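Local coordinates for protein iota-carrageenase (Alteromonas sp., PDB 1H80) that hydrolyses the internal beta-1,4 linkages of iota-carrageenan, a sulfated galactan of red algal cell walls, with inversion of anomeric configuration, at residues 146-152 and 180-186; 204-210 and 238-244; 70-74 and 105-111. All coordinates share one frame; numbering follows the deposited sequence.

Contact 1: residues 146-152 and 180-186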
loop_
_atom_site.group_PDB
_atom_site.type_symbol
_atom_site.label_atom_id
_atom_site.label_comp_id
_atom_site.label_asym_id
_atom_site.label_seq_id
_atom_site.Cartn_x
_atom_site.Cartn_y
_atom_site.Cartn_z
ATOM N N SER A 146 2.105 -8.218 12.000
ATOM C CA SER A 146 3.442 -8.663 11.632
ATOM C C SER A 146 3.641 -10.082 11.142
ATOM O O SER A 146 2.892 -10.975 11.508
ATOM C CB SER A 146 4.312 -8.490 12.891
ATOM O OG SER A 146 5.590 -9.098 12.811
ATOM N N ASN A 147 4.670 -10.259 10.316
ATOM C CA ASN A 147 5.116 -11.567 9.870
ATOM C C ASN A 147 4.288 -12.594 9.100
ATOM O O ASN A 147 3.913 -13.641 9.645
ATOM C CB ASN A 147 5.682 -12.243 11.104
ATOM C CG ASN A 147 6.731 -13.270 10.788
ATOM O OD1 ASN A 147 7.358 -13.239 9.729
ATOM N ND2 ASN A 147 6.965 -14.176 11.737
ATOM N N PHE A 148 4.055 -12.323 7.824
ATOM C CA PHE A 148 3.356 -13.268 6.981
ATOM C C PHE A 148 3.580 -12.910 5.533
ATOM O O PHE A 148 4.065 -11.822 5.204
ATOM C CB PHE A 148 1.866 -13.336 7.335
ATOM C CG PHE A 148 1.160 -12.015 7.307
ATOM C CD1 PHE A 148 0.558 -11.561 6.139
ATOM C CD2 PHE A 148 1.053 -11.244 8.461
ATOM C CE1 PHE A 148 -0.146 -10.359 6.121
ATOM C CE2 PHE A 148 0.352 -10.036 8.455
ATOM C CZ PHE A 148 -0.251 -9.594 7.282
ATOM N N THR A 149 3.281 -13.873 4.676
ATOM C CA THR A 149 3.436 -13.706 3.246
ATOM C C THR A 149 2.044 -13.750 2.649
ATOM O O THR A 149 1.185 -14.501 3.110
ATOM C CB THR A 149 4.281 -14.847 2.646
ATOM O OG1 THR A 149 5.608 -14.791 3.184
ATOM C CG2 THR A 149 4.343 -14.732 1.128
ATOM N N ILE A 150 1.823 -12.922 1.640
ATOM C CA ILE A 150 0.539 -12.875 0.973
ATOM C C ILE A 150 0.745 -13.310 -0.466
ATOM O O ILE A 150 1.427 -12.628 -1.228
ATOM C CB ILE A 150 -0.035 -11.448 0.966
ATOM C CG1 ILE A 150 -0.146 -10.925 2.399
ATOM C CG2 ILE A 150 -1.393 -11.438 0.272
ATOM C CD1 ILE A 150 -0.418 -9.438 2.484
ATOM N N ASP A 151 0.192 -14.464 -0.823
ATOM C CA ASP A 151 0.278 -14.953 -2.192
ATOM C C ASP A 151 -0.949 -14.387 -2.888
ATOM O O ASP A 151 -2.040 -14.958 -2.831
ATOM C CB ASP A 151 0.250 -16.481 -2.231
ATOM C CG ASP A 151 1.636 -17.093 -2.246
ATOM O OD1 ASP A 151 2.620 -16.375 -1.967
ATOM O OD2 ASP A 151 1.738 -18.301 -2.534
ATOM N N ASP A 152 -0.760 -13.242 -3.529
ATOM C CA ASP A 152 -1.840 -12.554 -4.218
ATOM C C ASP A 152 -2.056 -13.164 -5.595
ATOM O O ASP A 152 -1.288 -14.021 -6.043
ATOM C CB ASP A 152 -1.478 -11.073 -4.364
ATOM C CG ASP A 152 -2.690 -10.173 -4.485
ATOM O OD1 ASP A 152 -3.799 -10.664 -4.786
ATOM O OD2 ASP A 152 -2.520 -8.952 -4.285
ATOM N N GLU A 180 4.689 -4.676 10.088
ATOM C CA GLU A 180 6.005 -5.123 9.663
ATOM C C GLU A 180 6.139 -6.558 9.222
ATOM O O GLU A 180 5.264 -7.383 9.458
ATOM C CB GLU A 180 6.982 -4.944 10.821
ATOM C CG GLU A 180 6.513 -5.713 12.064
ATOM C CD GLU A 180 7.612 -5.993 13.071
ATOM O OE1 GLU A 180 8.486 -5.130 13.268
ATOM O OE2 GLU A 180 7.585 -7.084 13.685
ATOM N N ARG A 181 7.271 -6.842 8.587
ATOM C CA ARG A 181 7.606 -8.182 8.124
ATOM C C ARG A 181 6.519 -8.839 7.295
ATOM O O ARG A 181 5.973 -9.877 7.674
ATOM C CB ARG A 181 7.943 -9.067 9.324
ATOM C CG ARG A 181 9.089 -8.534 10.165
ATOM C CD ARG A 181 9.340 -9.424 11.364
ATOM N NE ARG A 181 9.766 -10.761 10.963
ATOM C CZ ARG A 181 9.835 -11.800 11.790
ATOM N NH1 ARG A 181 9.501 -11.658 13.065
ATOM N NH2 ARG A 181 10.242 -12.979 11.342
ATOM N N ILE A 182 6.214 -8.237 6.155
ATOM C CA ILE A 182 5.206 -8.782 5.272
ATOM C C ILE A 182 5.755 -8.786 3.860
ATOM O O ILE A 182 6.429 -7.848 3.440
ATOM C CB ILE A 182 3.905 -7.956 5.315
ATOM C CG1 ILE A 182 3.347 -7.942 6.742
ATOM C CG2 ILE A 182 2.874 -8.563 4.367
ATOM C CD1 ILE A 182 2.176 -6.997 6.934
ATOM N N LYS A 183 5.490 -9.870 3.146
ATOM C CA LYS A 183 5.925 -10.008 1.768
ATOM C C LYS A 183 4.679 -10.318 0.970
ATOM O O LYS A 183 3.888 -11.173 1.364
ATOM C CB LYS A 183 6.924 -11.162 1.628
ATOM C CG LYS A 183 7.191 -11.603 0.187
ATOM C CD LYS A 183 7.790 -10.486 -0.651
ATOM C CE LYS A 183 7.938 -10.904 -2.109
ATOM N NZ LYS A 183 8.831 -12.093 -2.256
ATOM N N GLN A 184 4.488 -9.606 -0.134
ATOM C CA GLN A 184 3.340 -9.845 -0.992
ATOM C C GLN A 184 3.825 -10.265 -2.366
ATOM O O GLN A 184 4.678 -9.605 -2.961
ATOM C CB GLN A 184 2.478 -8.590 -1.121
ATOM C CG GLN A 184 1.228 -8.807 -1.966
ATOM C CD GLN A 184 0.218 -7.691 -1.808
ATOM O OE1 GLN A 184 0.135 -7.068 -0.753
ATOM N NE2 GLN A 184 -0.571 -7.447 -2.847
ATOM N N ASN A 185 3.292 -11.376 -2.859
ATOM C CA ASN A 185 3.670 -11.864 -4.178
ATOM C C ASN A 185 2.550 -11.643 -5.178
ATOM O O ASN A 185 1.369 -11.731 -4.842
ATOM C CB ASN A 185 3.991 -13.360 -4.135
ATOM C CG ASN A 185 5.193 -13.673 -3.276
ATOM O OD1 ASN A 185 6.275 -13.128 -3.482
ATOM N ND2 ASN A 185 5.013 -14.560 -2.307
ATOM N N ASN A 186 2.944 -11.342 -6.409
ATOM C CA ASN A 186 2.022 -11.143 -7.519
ATOM C C ASN A 186 0.884 -10.151 -7.283
ATOM O O ASN A 186 -0.292 -10.486 -7.421
ATOM C CB ASN A 186 1.461 -12.505 -7.947
ATOM C CG ASN A 186 0.813 -12.460 -9.316
ATOM O OD1 ASN A 186 1.204 -11.663 -10.168
ATOM N ND2 ASN A 186 -0.170 -13.327 -9.540
HETATM O O HOH W 1 9.937 -14.113 8.972
HETATM O O HOH W 2 -0.621 -15.628 -8.168
#
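Phe148 and Ile182 point the same way from neighbouring parallel strands of a right-handed beta-helix, stacked as equivalent positions of successive coils. CG1 of Ile182 lies over one face of the Phe148 ring, 4.1 Å from its centroid, a CH-pi contact. The ring stands there because its CG sits between backbone N and carbonyl carbon (chi1 55°). Ile150 continues the apolar row, its CD1 reaching Ile182 CG2; flat and branched hydrocarbons suit this buried face, where Phe120 also meets the Phe148 ring.

Where the later strand turns its corner at Arg181, that residue and Asn147 across from it both take positive phi, and their side chains run side by side. In one of Arg181's two conformers the amide and guanidinium stack with planes 27° apart, and a water, equally provisional, joins Asn147 OD1 to Arg181 NH2. Asn147 ND2 binds the carbonyls of Gly115 and Gly117 in the preceding coil. Ser146 OG gives its proton to the anti lone pair of Glu180 OE2, while Arg205 takes the other carboxylate oxygen in a salt bridge.

Lys125 holds Asp151 through OD2. Asp151 OD1 receives Asn185 ND2 at 3.0 Å, nearly in the asparagine's amide plane, with carboxylate and amide turned 63° apart.

Contact 2: residues 204-210 and 238-244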
loop_
_atom_site.group_PDB
_atom_site.type_symbol
_atom_site.label_atom_id
_atom_site.label_comp_id
_atom_site.label_asym_id
_atom_site.label_seq_id
_atom_site.Cartn_x
_atom_site.Cartn_y
_atom_site.Cartn_z
ATOM N N PHE A 204 6.186 1.494 9.598
ATOM C CA PHE A 204 6.096 0.477 8.547
ATOM C C PHE A 204 7.517 -0.046 8.408
ATOM O O PHE A 204 8.445 0.723 8.155
ATOM C CB PHE A 204 5.640 1.107 7.232
ATOM C CG PHE A 204 4.235 1.626 7.268
ATOM C CD1 PHE A 204 3.159 0.756 7.125
ATOM C CD2 PHE A 204 3.981 2.980 7.454
ATOM C CE1 PHE A 204 1.850 1.226 7.164
ATOM C CE2 PHE A 204 2.671 3.464 7.494
ATOM C CZ PHE A 204 1.604 2.583 7.349
ATOM N N ARG A 205 7.704 -1.348 8.567
ATOM C CA ARG A 205 9.056 -1.890 8.510
ATOM C C ARG A 205 9.163 -3.268 7.872
ATOM O O ARG A 205 8.332 -4.137 8.107
ATOM C CB ARG A 205 9.619 -1.925 9.936
ATOM C CG ARG A 205 11.013 -2.507 10.097
ATOM C CD ARG A 205 11.499 -2.303 11.538
ATOM N NE ARG A 205 10.626 -2.945 12.520
ATOM C CZ ARG A 205 10.615 -2.647 13.818
ATOM N NH1 ARG A 205 11.425 -1.713 14.294
ATOM N NH2 ARG A 205 9.801 -3.289 14.643
ATOM N N ASN A 206 10.204 -3.449 7.064
ATOM C CA ASN A 206 10.460 -4.717 6.395
ATOM C C ASN A 206 9.237 -5.177 5.621
ATOM O O ASN A 206 8.626 -6.203 5.930
ATOM C CB ASN A 206 10.863 -5.781 7.418
ATOM C CG ASN A 206 11.464 -7.010 6.767
ATOM O OD1 ASN A 206 11.452 -7.147 5.544
ATOM N ND2 ASN A 206 11.992 -7.914 7.586
ATOM N N LEU A 207 8.887 -4.394 4.607
ATOM C CA LEU A 207 7.741 -4.682 3.757
ATOM C C LEU A 207 8.257 -4.835 2.337
ATOM O O LEU A 207 9.098 -4.056 1.895
ATOM C CB LEU A 207 6.740 -3.531 3.830
ATOM C CG LEU A 207 6.224 -3.209 5.232
ATOM C CD1 LEU A 207 5.294 -2.005 5.157
ATOM C CD2 LEU A 207 5.497 -4.419 5.819
ATOM N N HIS A 208 7.765 -5.843 1.630
ATOM C CA HIS A 208 8.212 -6.091 0.269
ATOM C C HIS A 208 7.020 -6.507 -0.578
ATOM O O HIS A 208 6.277 -7.413 -0.210
ATOM C CB HIS A 208 9.267 -7.200 0.286
ATOM C CG HIS A 208 9.803 -7.567 -1.064
ATOM N ND1 HIS A 208 10.725 -8.575 -1.243
ATOM C CD2 HIS A 208 9.555 -7.061 -2.296
ATOM C CE1 HIS A 208 11.021 -8.677 -2.527
ATOM N NE2 HIS A 208 10.324 -7.770 -3.187
ATOM N N SER A 209 6.824 -5.823 -1.698
ATOM C CA SER A 209 5.732 -6.166 -2.591
ATOM C C SER A 209 6.272 -6.440 -3.982
ATOM O O SER A 209 7.098 -5.687 -4.493
ATOM C CB SER A 209 4.701 -5.033 -2.664
ATOM O OG SER A 209 3.663 -5.368 -3.572
ATOM N N GLU A 210 5.822 -7.544 -4.568
ATOM C CA GLU A 210 6.203 -7.912 -5.922
ATOM C C GLU A 210 5.018 -7.436 -6.750
ATOM O O GLU A 210 3.936 -8.019 -6.685
ATOM C CB GLU A 210 6.355 -9.423 -6.051
ATOM C CG GLU A 210 6.635 -9.874 -7.475
ATOM C CD GLU A 210 6.612 -11.379 -7.621
ATOM O OE1 GLU A 210 5.545 -11.988 -7.385
ATOM O OE2 GLU A 210 7.666 -11.953 -7.969
ATOM N N ASP A 238 10.921 1.851 7.363
ATOM C CA ASP A 238 12.279 1.342 7.288
ATOM C C ASP A 238 12.296 0.009 6.559
ATOM O O ASP A 238 11.476 -0.869 6.832
ATOM C CB ASP A 238 12.846 1.172 8.698
ATOM C CG ASP A 238 14.247 0.608 8.699
ATOM O OD1 ASP A 238 15.116 1.159 7.986
ATOM O OD2 ASP A 238 14.484 -0.382 9.423
ATOM N N ASN A 239 13.228 -0.123 5.620
ATOM C CA ASN A 239 13.382 -1.339 4.838
ATOM C C ASN A 239 12.117 -1.673 4.051
ATOM O O ASN A 239 11.408 -2.641 4.345
ATOM C CB ASN A 239 13.768 -2.497 5.754
ATOM C CG ASN A 239 14.146 -3.741 4.986
ATOM O OD1 ASN A 239 14.314 -3.702 3.766
ATOM N ND2 ASN A 239 14.290 -4.852 5.696
ATOM N N ILE A 240 11.846 -0.846 3.047
ATOM C CA ILE A 240 10.687 -1.015 2.183
ATOM C C ILE A 240 11.238 -1.416 0.825
ATOM O O ILE A 240 12.120 -0.744 0.275
ATOM C CB ILE A 240 9.893 0.297 2.064
ATOM C CG1 ILE A 240 9.587 0.853 3.462
ATOM C CG2 ILE A 240 8.625 0.064 1.272
ATOM C CD1 ILE A 240 8.810 -0.091 4.376
ATOM N N ARG A 241 10.705 -2.504 0.277
ATOM C CA ARG A 241 11.212 -3.023 -0.983
ATOM C C ARG A 241 10.174 -3.317 -2.052
ATOM O O ARG A 241 9.028 -3.664 -1.758
ATOM C CB ARG A 241 12.017 -4.294 -0.699
ATOM C CG ARG A 241 13.002 -4.148 0.457
ATOM C CD ARG A 241 13.865 -5.389 0.651
ATOM N NE ARG A 241 13.100 -6.584 1.009
ATOM C CZ ARG A 241 12.523 -6.792 2.190
ATOM N NH1 ARG A 241 12.611 -5.879 3.151
ATOM N NH2 ARG A 241 11.864 -7.922 2.416
ATOM N N CYS A 242 10.596 -3.168 -3.302
ATOM C CA CYS A 242 9.742 -3.423 -4.449
ATOM C C CYS A 242 10.477 -4.361 -5.414
ATOM O O CYS A 242 11.704 -4.353 -5.486
ATOM C CB CYS A 242 9.404 -2.108 -5.184
ATOM S SG CYS A 242 8.791 -2.465 -6.865
ATOM N N SER A 243 9.723 -5.193 -6.125
ATOM C CA SER A 243 10.296 -6.089 -7.124
ATOM C C SER A 243 9.258 -6.234 -8.226
ATOM O O SER A 243 8.082 -6.473 -7.954
ATOM C CB SER A 243 10.647 -7.459 -6.522
ATOM O OG SER A 243 9.510 -8.127 -6.014
ATOM N N LYS A 244 9.694 -6.057 -9.470
ATOM C CA LYS A 244 8.804 -6.157 -10.623
ATOM C C LYS A 244 7.538 -5.323 -10.458
ATOM O O LYS A 244 6.448 -5.748 -10.839
ATOM C CB LYS A 244 8.431 -7.621 -10.871
ATOM C CG LYS A 244 9.633 -8.520 -11.099
ATOM C CD LYS A 244 9.195 -9.952 -11.373
ATOM C CE LYS A 244 10.392 -10.860 -11.597
ATOM N NZ LYS A 244 9.978 -12.267 -11.864
HETATM O O HOH W 3 13.321 0.225 12.518
HETATM O O HOH W 4 11.821 -10.284 0.664
HETATM O O HOH W 5 9.959 -10.661 -7.531
#
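Arg241 and His208 meet at about a right angle on one face of a parallel strand pair, where each coil of the beta-helix lies against the next. CB of Arg241 lies over the imidazole, 4.2 Å from its centroid, in a CH-pi contact. The long arginine chain turns at chi3 (-63°), bringing the guanidinium back toward the corner, where His208 CB lies over one of its faces. Ring and guanidinium planes are 67° apart.

At its edge the guanidinium grips one atom with two nitrogens: NH1 lies 2.9 Å and NH2 3.2 Å from Asn206 OD1. NH1 also donates to Asn239 OD1, so both corner asparagines, residues whose side chains are short and polar and whose backbones here have positive phi, turn a carbonyl oxygen to the same charge.

Ser243 completes the row. In one of two conformers, Ser243 OG hydrogen-bonds His208 NE2 at 3.0 Å. A water connects His208 ND1 with Arg241 NH2, so both imidazole nitrogens have polar partners, which probably restrains the ring's rotation. The positive guanidinium is met by neutral amide oxygens rather than a carboxylate, so these partners solvate its charge without cancelling it, probably with help from solvent on this partly exposed face.

Contact 3: residues 70-74 and 105-111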
loop_
_atom_site.group_PDB
_atom_site.type_symbol
_atom_site.label_atom_id
_atom_site.label_comp_id
_atom_site.label_asym_id
_atom_site.label_seq_id
_atom_site.Cartn_x
_atom_site.Cartn_y
_atom_site.Cartn_z
ATOM N N ILE A 70 -13.919 -10.793 9.417
ATOM C CA ILE A 70 -13.698 -10.933 10.851
ATOM C C ILE A 70 -13.584 -9.554 11.488
ATOM O O ILE A 70 -12.894 -8.677 10.971
ATOM C CB ILE A 70 -12.403 -11.717 11.131
ATOM C CG1 ILE A 70 -12.440 -13.066 10.407
ATOM C CG2 ILE A 70 -12.221 -11.904 12.630
ATOM C CD1 ILE A 70 -13.573 -13.967 10.842
ATOM N N GLN A 71 -14.268 -9.365 12.612
ATOM C CA GLN A 71 -14.236 -8.091 13.317
ATOM C C GLN A 71 -13.313 -8.206 14.519
ATOM O O GLN A 71 -13.638 -8.869 15.498
ATOM C CB GLN A 71 -15.639 -7.705 13.788
ATOM C CG GLN A 71 -16.671 -7.646 12.672
ATOM C CD GLN A 71 -16.338 -6.611 11.620
ATOM O OE1 GLN A 71 -16.294 -5.413 11.904
ATOM N NE2 GLN A 71 -16.099 -7.065 10.396
ATOM N N MET A 72 -12.157 -7.560 14.445
ATOM C CA MET A 72 -11.219 -7.612 15.555
ATOM C C MET A 72 -11.735 -6.766 16.708
ATOM O O MET A 72 -12.549 -5.862 16.515
ATOM C CB MET A 72 -9.847 -7.126 15.094
ATOM C CG MET A 72 -9.227 -8.030 14.032
ATOM S SD MET A 72 -9.035 -9.737 14.618
ATOM C CE MET A 72 -8.717 -10.617 13.088
ATOM N N LYS A 73 -11.268 -7.072 17.912
ATOM C CA LYS A 73 -11.693 -6.348 19.098
ATOM C C LYS A 73 -10.526 -6.050 20.024
ATOM O O LYS A 73 -9.454 -6.643 19.903
ATOM C CB LYS A 73 -12.762 -7.147 19.845
ATOM C CG LYS A 73 -14.103 -7.180 19.127
ATOM C CD LYS A 73 -15.170 -7.867 19.964
ATOM C CE LYS A 73 -16.556 -7.623 19.393
ATOM N NZ LYS A 73 -16.634 -7.993 17.959
ATOM N N SER A 74 -10.757 -5.130 20.952
ATOM C CA SER A 74 -9.739 -4.706 21.901
ATOM C C SER A 74 -9.147 -5.802 22.768
ATOM O O SER A 74 -9.829 -6.746 23.171
ATOM C CB SER A 74 -10.300 -3.623 22.821
ATOM O OG SER A 74 -10.701 -2.490 22.083
ATOM N N ASN A 105 -15.994 -1.034 12.201
ATOM C CA ASN A 105 -17.343 -0.910 12.746
ATOM C C ASN A 105 -17.380 -0.794 14.262
ATOM O O ASN A 105 -18.445 -0.881 14.873
ATOM C CB ASN A 105 -18.187 -2.105 12.311
ATOM C CG ASN A 105 -18.272 -2.230 10.809
ATOM O OD1 ASN A 105 -18.767 -1.331 10.128
ATOM N ND2 ASN A 105 -17.783 -3.345 10.279
ATOM N N ASN A 106 -16.216 -0.609 14.871
ATOM C CA ASN A 106 -16.142 -0.469 16.316
ATOM C C ASN A 106 -14.842 0.225 16.695
ATOM O O ASN A 106 -14.108 0.701 15.830
ATOM C CB ASN A 106 -16.228 -1.840 16.988
ATOM C CG ASN A 106 -15.068 -2.740 16.621
ATOM O OD1 ASN A 106 -14.281 -2.417 15.731
ATOM N ND2 ASN A 106 -14.958 -3.878 17.297
ATOM N N ILE A 107 -14.572 0.290 17.991
ATOM C CA ILE A 107 -13.367 0.934 18.486
ATOM C C ILE A 107 -12.451 -0.149 19.021
ATOM O O ILE A 107 -12.850 -0.930 19.883
ATOM C CB ILE A 107 -13.712 1.928 19.609
ATOM C CG1 ILE A 107 -14.726 2.950 19.085
ATOM C CG2 ILE A 107 -12.451 2.610 20.109
ATOM C CD1 ILE A 107 -15.264 3.892 20.145
ATOM N N VAL A 108 -11.227 -0.201 18.507
ATOM C CA VAL A 108 -10.277 -1.215 18.943
ATOM C C VAL A 108 -9.027 -0.590 19.539
ATOM O O VAL A 108 -8.449 0.333 18.970
ATOM C CB VAL A 108 -9.856 -2.119 17.770
ATOM C CG1 VAL A 108 -8.835 -3.150 18.242
ATOM C CG2 VAL A 108 -11.079 -2.809 17.184
ATOM N N ARG A 109 -8.617 -1.104 20.693
ATOM C CA ARG A 109 -7.426 -0.617 21.371
ATOM C C ARG A 109 -6.622 -1.819 21.847
ATOM O O ARG A 109 -7.195 -2.789 22.344
ATOM C CB ARG A 109 -7.815 0.243 22.577
ATOM C CG ARG A 109 -8.626 1.498 22.241
ATOM C CD ARG A 109 -7.798 2.518 21.469
ATOM N NE ARG A 109 -8.537 3.752 21.187
ATOM C CZ ARG A 109 -9.188 4.009 20.054
ATOM N NH1 ARG A 109 -9.209 3.121 19.068
ATOM N NH2 ARG A 109 -9.809 5.174 19.897
ATOM N N ASN A 110 -5.305 -1.753 21.685
ATOM C CA ASN A 110 -4.404 -2.823 22.120
ATOM C C ASN A 110 -4.702 -4.109 21.373
ATOM O O ASN A 110 -5.332 -5.029 21.900
ATOM C CB ASN A 110 -4.551 -3.057 23.621
ATOM C CG ASN A 110 -4.555 -1.770 24.404
ATOM O OD1 ASN A 110 -3.778 -0.856 24.124
ATOM N ND2 ASN A 110 -5.431 -1.688 25.398
ATOM N N PHE A 111 -4.213 -4.178 20.145
ATOM C CA PHE A 111 -4.464 -5.330 19.305
ATOM C C PHE A 111 -3.213 -5.768 18.564
ATOM O O PHE A 111 -2.419 -4.939 18.142
ATOM C CB PHE A 111 -5.548 -4.963 18.287
ATOM C CG PHE A 111 -5.698 -5.956 17.181
ATOM C CD1 PHE A 111 -6.389 -7.139 17.387
ATOM C CD2 PHE A 111 -5.098 -5.733 15.945
ATOM C CE1 PHE A 111 -6.482 -8.093 16.379
ATOM C CE2 PHE A 111 -5.184 -6.681 14.929
ATOM C CZ PHE A 111 -5.875 -7.862 15.148
HETATM O O HOH W 6 -14.510 -3.584 12.386
HETATM O O HOH W 7 -13.021 -4.134 14.609
HETATM O O HOH W 8 -13.231 -3.640 20.436
#
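Arg109 N donates to Ser74 OG across 2.9 Å, a backbone amide taken up by a side-chain hydroxyl where the two segments come nearest. Serine suits the place, since its short side chain brings an acceptor close to the main chain. A water joins Ser74 N to Ile107 O just beside it. Farther along, Asn106 ND2 reaches Met72 O at 3.2 Å in an almost straight bond (177°), with the acceptor in the asparagine's amide plane. The CG of Asn106 lies between backbone N and carbonyl carbon (chi1 63°), which turns the amide toward the opposing chain.

Asn105 ND2 donates to Gln71 OE1 at 3.0 Å, approaching from above the glutamine's carbonyl plane. The same oxygen accepts from a water bound to Asn105 N, while Gln71 NE2 turns to Glu101 and the carbonyl of Gly69. A leucine here would probably leave the Asn105 amide without its acceptor and Glu101 without its amide donor, setting the asparagine side chain free to turn.

In the apolar part of the contact, Met72 bends at chi2 (-58°) and meets the Phe111 ring in a Met-aromatic contact. Met72 SD comes 3.5 Å from Phe111 CE1, approaching the ring obliquely, and CB makes an off-centre CH-pi contact with it. The flexible, polarisable thioether of methionine can bend to lie against an aromatic ring. Val108 packs on the backbone of 72-74, its CG2 3.5 Å from Met72 O and its CG1 against the carbonyl carbon of Lys73.

Both segments belong to the beta-helix wall. Strand 97-102 packs against Met72 and Phe111 through Val102, helix 39-50 covers Met72 through Ile46 and holds Lys73 through Asn47, and strand 132-141 pairs in parallel with strand 108-109, its Asp139 salt-bridged to Arg109.

From the N terminus, the chain first closes contact 3, where 105-111 returns to 70-74 after a path of strands without helix. Contact 1 then joins 146-152 to 180-186, and contact 2 joins 204-210 to 238-244 after a path that includes helix 222-227. The three loops follow in series, none nested or crossed, as expected of a solenoid that closes coil upon coil. Contacts 1 and 2 are direct neighbours: strands 177-185 and 202-210 pair side by side, with a probable hydrogen bond from Gln184 N to His208 O. Contact 3 lies apart, centred about 22 Å from contact 1 and 26 Å from contact 2, and ties together an earlier part of the same beta-helix.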